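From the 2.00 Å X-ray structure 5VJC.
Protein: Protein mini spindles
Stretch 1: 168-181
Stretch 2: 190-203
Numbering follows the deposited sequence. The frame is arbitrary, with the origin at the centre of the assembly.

Stretch 1 168-181: PFVKVFGYVMEGLK
Stretch 2 (190-203) ECLDELTFLIESYG

The two stretches of mini spindles form an antiparallel helical pair, with the axes of the helix that starts at Phe169 and the one that runs through to Tyr202 inclined at 154° between their N-to-C directions and approaching to 9.1 Å. Pro168 (phi/psi -56/126) occupies the N-cap position of the first helix, its O accepting a hydrogen bond from Val172 N at 3.1 Å; regular i to i+4 hydrogen bonding follows in both helices. The second runs to Tyr202; Gly203 follows it with a positive phi (72°), which by itself favours glycine. The register sets Val176 CA 5.8 Å from Cys191 CA and Phe169 CA 8.4 Å from Tyr202 CA, so the backbones lie closer at the Val176 end. No hydrogen bond crosses between the stretches; apolar packing and aromatic contacts bury 623 Å², both sides summed.

Leu195 and Val176 cover the most surface, 82 and 80 Å². Val176 (chi1 t) points toward the second helix as a knob among Cys191, Glu194, Leu195 and Leu198. Its compact branched side chain suits this close approach: Val176 CG1 lies 3.4 Å from Cys191 O, 3.6 Å from Leu195 CD2 and 4.1 Å from Glu194 CB, while Val176 CG2 is 4.3 Å from Leu198 CD1. Leu195 (m, t) leaves its backbone sideways, but its end reaches the first stretch. Leu195 CD2 touches Val176 and also sits over one face of the Phe173 ring, 3.9 Å from the centroid and 25° off the normal, a CH-pi contact. Leu195 CD1 meets Met177 SD at 3.7 Å and Leu180 CD2 at 3.9 Å.

Phe173 (chi1 t, chi2 88°) likewise starts sideways and brings its ring inward, where Phe173 CE1 packs 4.0 Å from Ile199 CG1 and Phe173 CD1 lies 4.1 Å from Leu198 CD1. Leu180 (m, t) extends the apolar surface, with Leu180 CD2 3.6 Å from Leu192 CD2. At Gly179, the CA approaches Cys191 SG (chi1 m) to 3.7 Å; an ideal CB here would fall 2.2 Å from that sulfur, so the absent side chain makes room for the thiol.

At the wider end, Phe169 (chi1 p, chi2 85°) and Tyr202 (chi1 m, chi2 -83°) both point toward the opposing stretch and bridge the gap with their rings. They form an offset stack, centroids 4.2 Å apart and planes at 19°, with Phe169 CD2 3.3 Å from Tyr202 CE1. Phe169 CB adds a CH-pi contact, 3.9 Å from the Tyr202 ring centroid. Away from the interface, the exposed Lys181 NZ forms a salt bridge with Glu178 OE1 at 3.0 Å.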

# COMPACT_ATOMS: atom_id res chain seq x y z
N PRO A 168 -3.14 -10.84 -3.84
CA PRO A 168 -4.06 -10.76 -5.00
C PRO A 168 -4.20 -9.37 -5.64
O PRO A 168 -4.52 -8.39 -4.95
CB PRO A 168 -5.39 -11.22 -4.41
CG PRO A 168 -4.99 -12.17 -3.31
CD PRO A 168 -3.79 -11.49 -2.69
N PHE A 169 -3.97 -9.29 -6.95
CA PHE A 169 -3.98 -8.01 -7.64
C PHE A 169 -5.39 -7.44 -7.62
O PHE A 169 -5.54 -6.24 -7.55
CB PHE A 169 -3.41 -8.10 -9.09
CG PHE A 169 -4.05 -9.15 -9.97
CD1 PHE A 169 -5.22 -8.88 -10.68
CD2 PHE A 169 -3.45 -10.39 -10.14
CE1 PHE A 169 -5.81 -9.83 -11.51
CE2 PHE A 169 -4.03 -11.36 -10.97
CZ PHE A 169 -5.20 -11.08 -11.66
N VAL A 170 -6.42 -8.29 -7.57
CA VAL A 170 -7.78 -7.75 -7.47
C VAL A 170 -7.96 -7.01 -6.13
O VAL A 170 -8.58 -5.93 -6.08
CB VAL A 170 -8.85 -8.85 -7.65
CG1 VAL A 170 -10.19 -8.39 -7.13
CG2 VAL A 170 -8.96 -9.27 -9.11
N LYS A 171 -7.38 -7.53 -5.06
CA LYS A 171 -7.48 -6.87 -3.75
C LYS A 171 -6.73 -5.54 -3.75
O LYS A 171 -7.22 -4.55 -3.22
CB LYS A 171 -6.97 -7.77 -2.64
CG LYS A 171 -7.81 -9.02 -2.45
CD LYS A 171 -7.38 -9.81 -1.24
CE LYS A 171 -8.41 -10.90 -0.91
NZ LYS A 171 -9.74 -10.30 -0.62
N VAL A 172 -5.54 -5.50 -4.36
CA VAL A 172 -4.79 -4.25 -4.47
C VAL A 172 -5.56 -3.22 -5.27
O VAL A 172 -5.63 -2.03 -4.89
CB VAL A 172 -3.40 -4.49 -5.09
CG1 VAL A 172 -2.68 -3.14 -5.32
CG2 VAL A 172 -2.57 -5.40 -4.18
N PHE A 173 -6.16 -3.66 -6.38
CA PHE A 173 -6.99 -2.78 -7.19
C PHE A 173 -8.06 -2.13 -6.31
O PHE A 173 -8.25 -0.91 -6.38
CB PHE A 173 -7.65 -3.53 -8.36
CG PHE A 173 -8.44 -2.63 -9.29
CD1 PHE A 173 -7.83 -2.01 -10.36
CD2 PHE A 173 -9.79 -2.40 -9.07
CE1 PHE A 173 -8.55 -1.19 -11.22
CE2 PHE A 173 -10.51 -1.57 -9.91
CZ PHE A 173 -9.89 -0.96 -10.97
N GLY A 174 -8.73 -2.95 -5.50
CA GLY A 174 -9.71 -2.48 -4.53
C GLY A 174 -9.17 -1.43 -3.56
O GLY A 174 -9.81 -0.41 -3.34
N TYR A 175 -7.99 -1.67 -2.98
CA TYR A 175 -7.39 -0.67 -2.07
C TYR A 175 -7.03 0.64 -2.77
O TYR A 175 -7.19 1.73 -2.20
CB TYR A 175 -6.15 -1.25 -1.41
CG TYR A 175 -6.47 -2.28 -0.34
CD1 TYR A 175 -7.29 -1.96 0.73
CD2 TYR A 175 -5.95 -3.56 -0.41
CE1 TYR A 175 -7.60 -2.90 1.72
CE2 TYR A 175 -6.24 -4.50 0.57
CZ TYR A 175 -7.07 -4.16 1.64
OH TYR A 175 -7.36 -5.07 2.62
N VAL A 176 -6.54 0.55 -4.00
CA VAL A 176 -6.26 1.75 -4.77
C VAL A 176 -7.54 2.53 -5.05
O VAL A 176 -7.54 3.77 -4.92
CB VAL A 176 -5.57 1.44 -6.11
CG1 VAL A 176 -5.39 2.75 -6.91
CG2 VAL A 176 -4.22 0.80 -5.82
N MET A 177 -8.60 1.81 -5.42
CA MET A 177 -9.93 2.41 -5.63
C MET A 177 -10.39 3.28 -4.42
O MET A 177 -11.04 4.31 -4.60
CB MET A 177 -10.98 1.32 -5.90
CG MET A 177 -10.98 0.76 -7.34
SD MET A 177 -11.30 2.03 -8.62
CE MET A 177 -12.99 2.49 -8.24
N GLU A 178 -10.04 2.85 -3.20
CA GLU A 178 -10.46 3.59 -1.99
C GLU A 178 -9.84 4.96 -1.96
O GLU A 178 -10.41 5.89 -1.40
CB GLU A 178 -10.09 2.84 -0.72
CG GLU A 178 -10.91 1.60 -0.47
CD GLU A 178 -12.40 1.89 -0.47
OE1 GLU A 178 -12.83 2.81 0.27
OE2 GLU A 178 -13.14 1.22 -1.23
N GLY A 179 -8.68 5.08 -2.61
CA GLY A 179 -7.95 6.33 -2.68
C GLY A 179 -8.69 7.42 -3.43
O GLY A 179 -8.38 8.59 -3.26
N LEU A 180 -9.68 7.06 -4.25
CA LEU A 180 -10.46 8.09 -4.94
C LEU A 180 -11.31 8.92 -3.97
O LEU A 180 -11.78 10.00 -4.33
CB LEU A 180 -11.37 7.47 -6.02
CG LEU A 180 -10.73 6.59 -7.09
CD1 LEU A 180 -11.73 6.28 -8.16
CD2 LEU A 180 -9.48 7.23 -7.67
N LYS A 181 -11.51 8.42 -2.75
CA LYS A 181 -12.35 9.11 -1.77
C LYS A 181 -11.56 10.09 -0.91
O LYS A 181 -12.13 10.76 -0.04
CB LYS A 181 -13.04 8.11 -0.84
CG LYS A 181 -13.96 7.13 -1.54
CD LYS A 181 -14.45 6.08 -0.57
CE LYS A 181 -15.14 4.92 -1.29
NZ LYS A 181 -15.61 3.88 -0.33
N GLU A 190 -2.78 10.41 -7.91
CA GLU A 190 -1.81 9.31 -7.98
C GLU A 190 -2.51 7.95 -7.97
O GLU A 190 -2.07 7.02 -8.65
CB GLU A 190 -0.80 9.41 -6.83
CG GLU A 190 0.15 10.61 -6.93
CD GLU A 190 1.10 10.52 -8.13
OE1 GLU A 190 1.18 9.44 -8.75
OE2 GLU A 190 1.77 11.53 -8.45
N CYS A 191 -3.62 7.85 -7.24
CA CYS A 191 -4.38 6.61 -7.27
C CYS A 191 -4.99 6.39 -8.65
O CYS A 191 -4.96 5.28 -9.16
CB CYS A 191 -5.47 6.59 -6.18
SG CYS A 191 -4.79 6.29 -4.51
N LEU A 192 -5.50 7.45 -9.27
CA LEU A 192 -6.01 7.32 -10.64
C LEU A 192 -4.94 6.82 -11.63
O LEU A 192 -5.20 5.89 -12.40
CB LEU A 192 -6.60 8.64 -11.12
CG LEU A 192 -7.97 8.97 -10.54
CD1 LEU A 192 -8.28 10.49 -10.65
CD2 LEU A 192 -9.06 8.12 -11.18
N ASP A 193 -3.75 7.42 -11.60
CA ASP A 193 -2.61 6.95 -12.41
C ASP A 193 -2.26 5.48 -12.12
O ASP A 193 -1.90 4.72 -13.02
CB ASP A 193 -1.36 7.83 -12.18
CG ASP A 193 -1.50 9.24 -12.78
OD1 ASP A 193 -2.46 9.50 -13.53
OD2 ASP A 193 -0.63 10.09 -12.50
N GLU A 194 -2.36 5.07 -10.86
CA GLU A 194 -2.07 3.68 -10.52
C GLU A 194 -3.15 2.76 -11.09
O GLU A 194 -2.85 1.68 -11.60
CB GLU A 194 -1.94 3.51 -9.00
CG GLU A 194 -1.22 2.21 -8.60
CD GLU A 194 0.23 2.16 -9.10
OE1 GLU A 194 0.79 3.20 -9.51
OE2 GLU A 194 0.83 1.07 -9.03
N LEU A 195 -4.41 3.19 -11.03
CA LEU A 195 -5.48 2.40 -11.63
C LEU A 195 -5.20 2.19 -13.13
O LEU A 195 -5.40 1.09 -13.65
CB LEU A 195 -6.84 3.06 -11.42
CG LEU A 195 -7.31 3.10 -9.95
CD1 LEU A 195 -8.46 4.09 -9.72
CD2 LEU A 195 -7.68 1.69 -9.42
N THR A 196 -4.71 3.23 -13.78
CA THR A 196 -4.39 3.16 -15.21
C THR A 196 -3.28 2.12 -15.44
O THR A 196 -3.37 1.30 -16.35
CB THR A 196 -3.94 4.53 -15.76
OG1 THR A 196 -4.94 5.52 -15.47
CG2 THR A 196 -3.69 4.48 -17.28
N PHE A 197 -2.25 2.16 -14.60
CA PHE A 197 -1.17 1.18 -14.71
C PHE A 197 -1.71 -0.24 -14.53
O PHE A 197 -1.39 -1.15 -15.31
CB PHE A 197 -0.06 1.47 -13.69
CG PHE A 197 0.90 0.31 -13.51
CD1 PHE A 197 1.97 0.14 -14.38
CD2 PHE A 197 0.72 -0.60 -12.49
CE1 PHE A 197 2.84 -0.93 -14.21
CE2 PHE A 197 1.59 -1.67 -12.32
CZ PHE A 197 2.65 -1.82 -13.18
N LEU A 198 -2.54 -0.44 -13.52
CA LEU A 198 -3.08 -1.76 -13.23
C LEU A 198 -4.00 -2.28 -14.34
O LEU A 198 -3.98 -3.47 -14.68
CB LEU A 198 -3.86 -1.73 -11.91
CG LEU A 198 -2.97 -1.60 -10.67
CD1 LEU A 198 -3.86 -1.41 -9.44
CD2 LEU A 198 -2.06 -2.82 -10.54
N ILE A 199 -4.81 -1.39 -14.90
CA ILE A 199 -5.71 -1.77 -16.00
C ILE A 199 -4.92 -2.12 -17.27
O ILE A 199 -5.22 -3.09 -17.94
CB ILE A 199 -6.73 -0.66 -16.29
CG1 ILE A 199 -7.69 -0.51 -15.11
CG2 ILE A 199 -7.54 -0.97 -17.56
CD1 ILE A 199 -8.60 0.67 -15.23
N GLU A 200 -3.91 -1.32 -17.60
CA GLU A 200 -3.00 -1.64 -18.70
C GLU A 200 -2.27 -2.98 -18.50
O GLU A 200 -1.98 -3.71 -19.46
CB GLU A 200 -1.99 -0.51 -18.90
CG GLU A 200 -1.43 -0.43 -20.31
CD GLU A 200 -0.26 0.54 -20.43
OE1 GLU A 200 0.34 0.89 -19.39
OE2 GLU A 200 0.07 0.96 -21.56
N SER A 201 -1.98 -3.32 -17.24
CA SER A 201 -1.17 -4.48 -16.90
C SER A 201 -1.97 -5.77 -16.80
O SER A 201 -1.51 -6.84 -17.21
CB SER A 201 -0.43 -4.24 -15.58
OG SER A 201 0.46 -3.15 -15.72
N TYR A 202 -3.18 -5.67 -16.25
CA TYR A 202 -3.97 -6.85 -15.97
C TYR A 202 -5.17 -6.95 -16.90
O TYR A 202 -5.86 -7.97 -16.92
CB TYR A 202 -4.42 -6.83 -14.50
CG TYR A 202 -3.27 -7.06 -13.55
CD1 TYR A 202 -2.84 -8.35 -13.26
CD2 TYR A 202 -2.59 -6.00 -12.97
CE1 TYR A 202 -1.77 -8.59 -12.41
CE2 TYR A 202 -1.51 -6.23 -12.11
CZ TYR A 202 -1.12 -7.52 -11.82
OH TYR A 202 -0.05 -7.76 -10.98
N GLY A 203 -5.43 -5.89 -17.66
CA GLY A 203 -6.61 -5.84 -18.51
C GLY A 203 -7.90 -5.67 -17.72
O GLY A 203 -7.89 -5.55 -16.49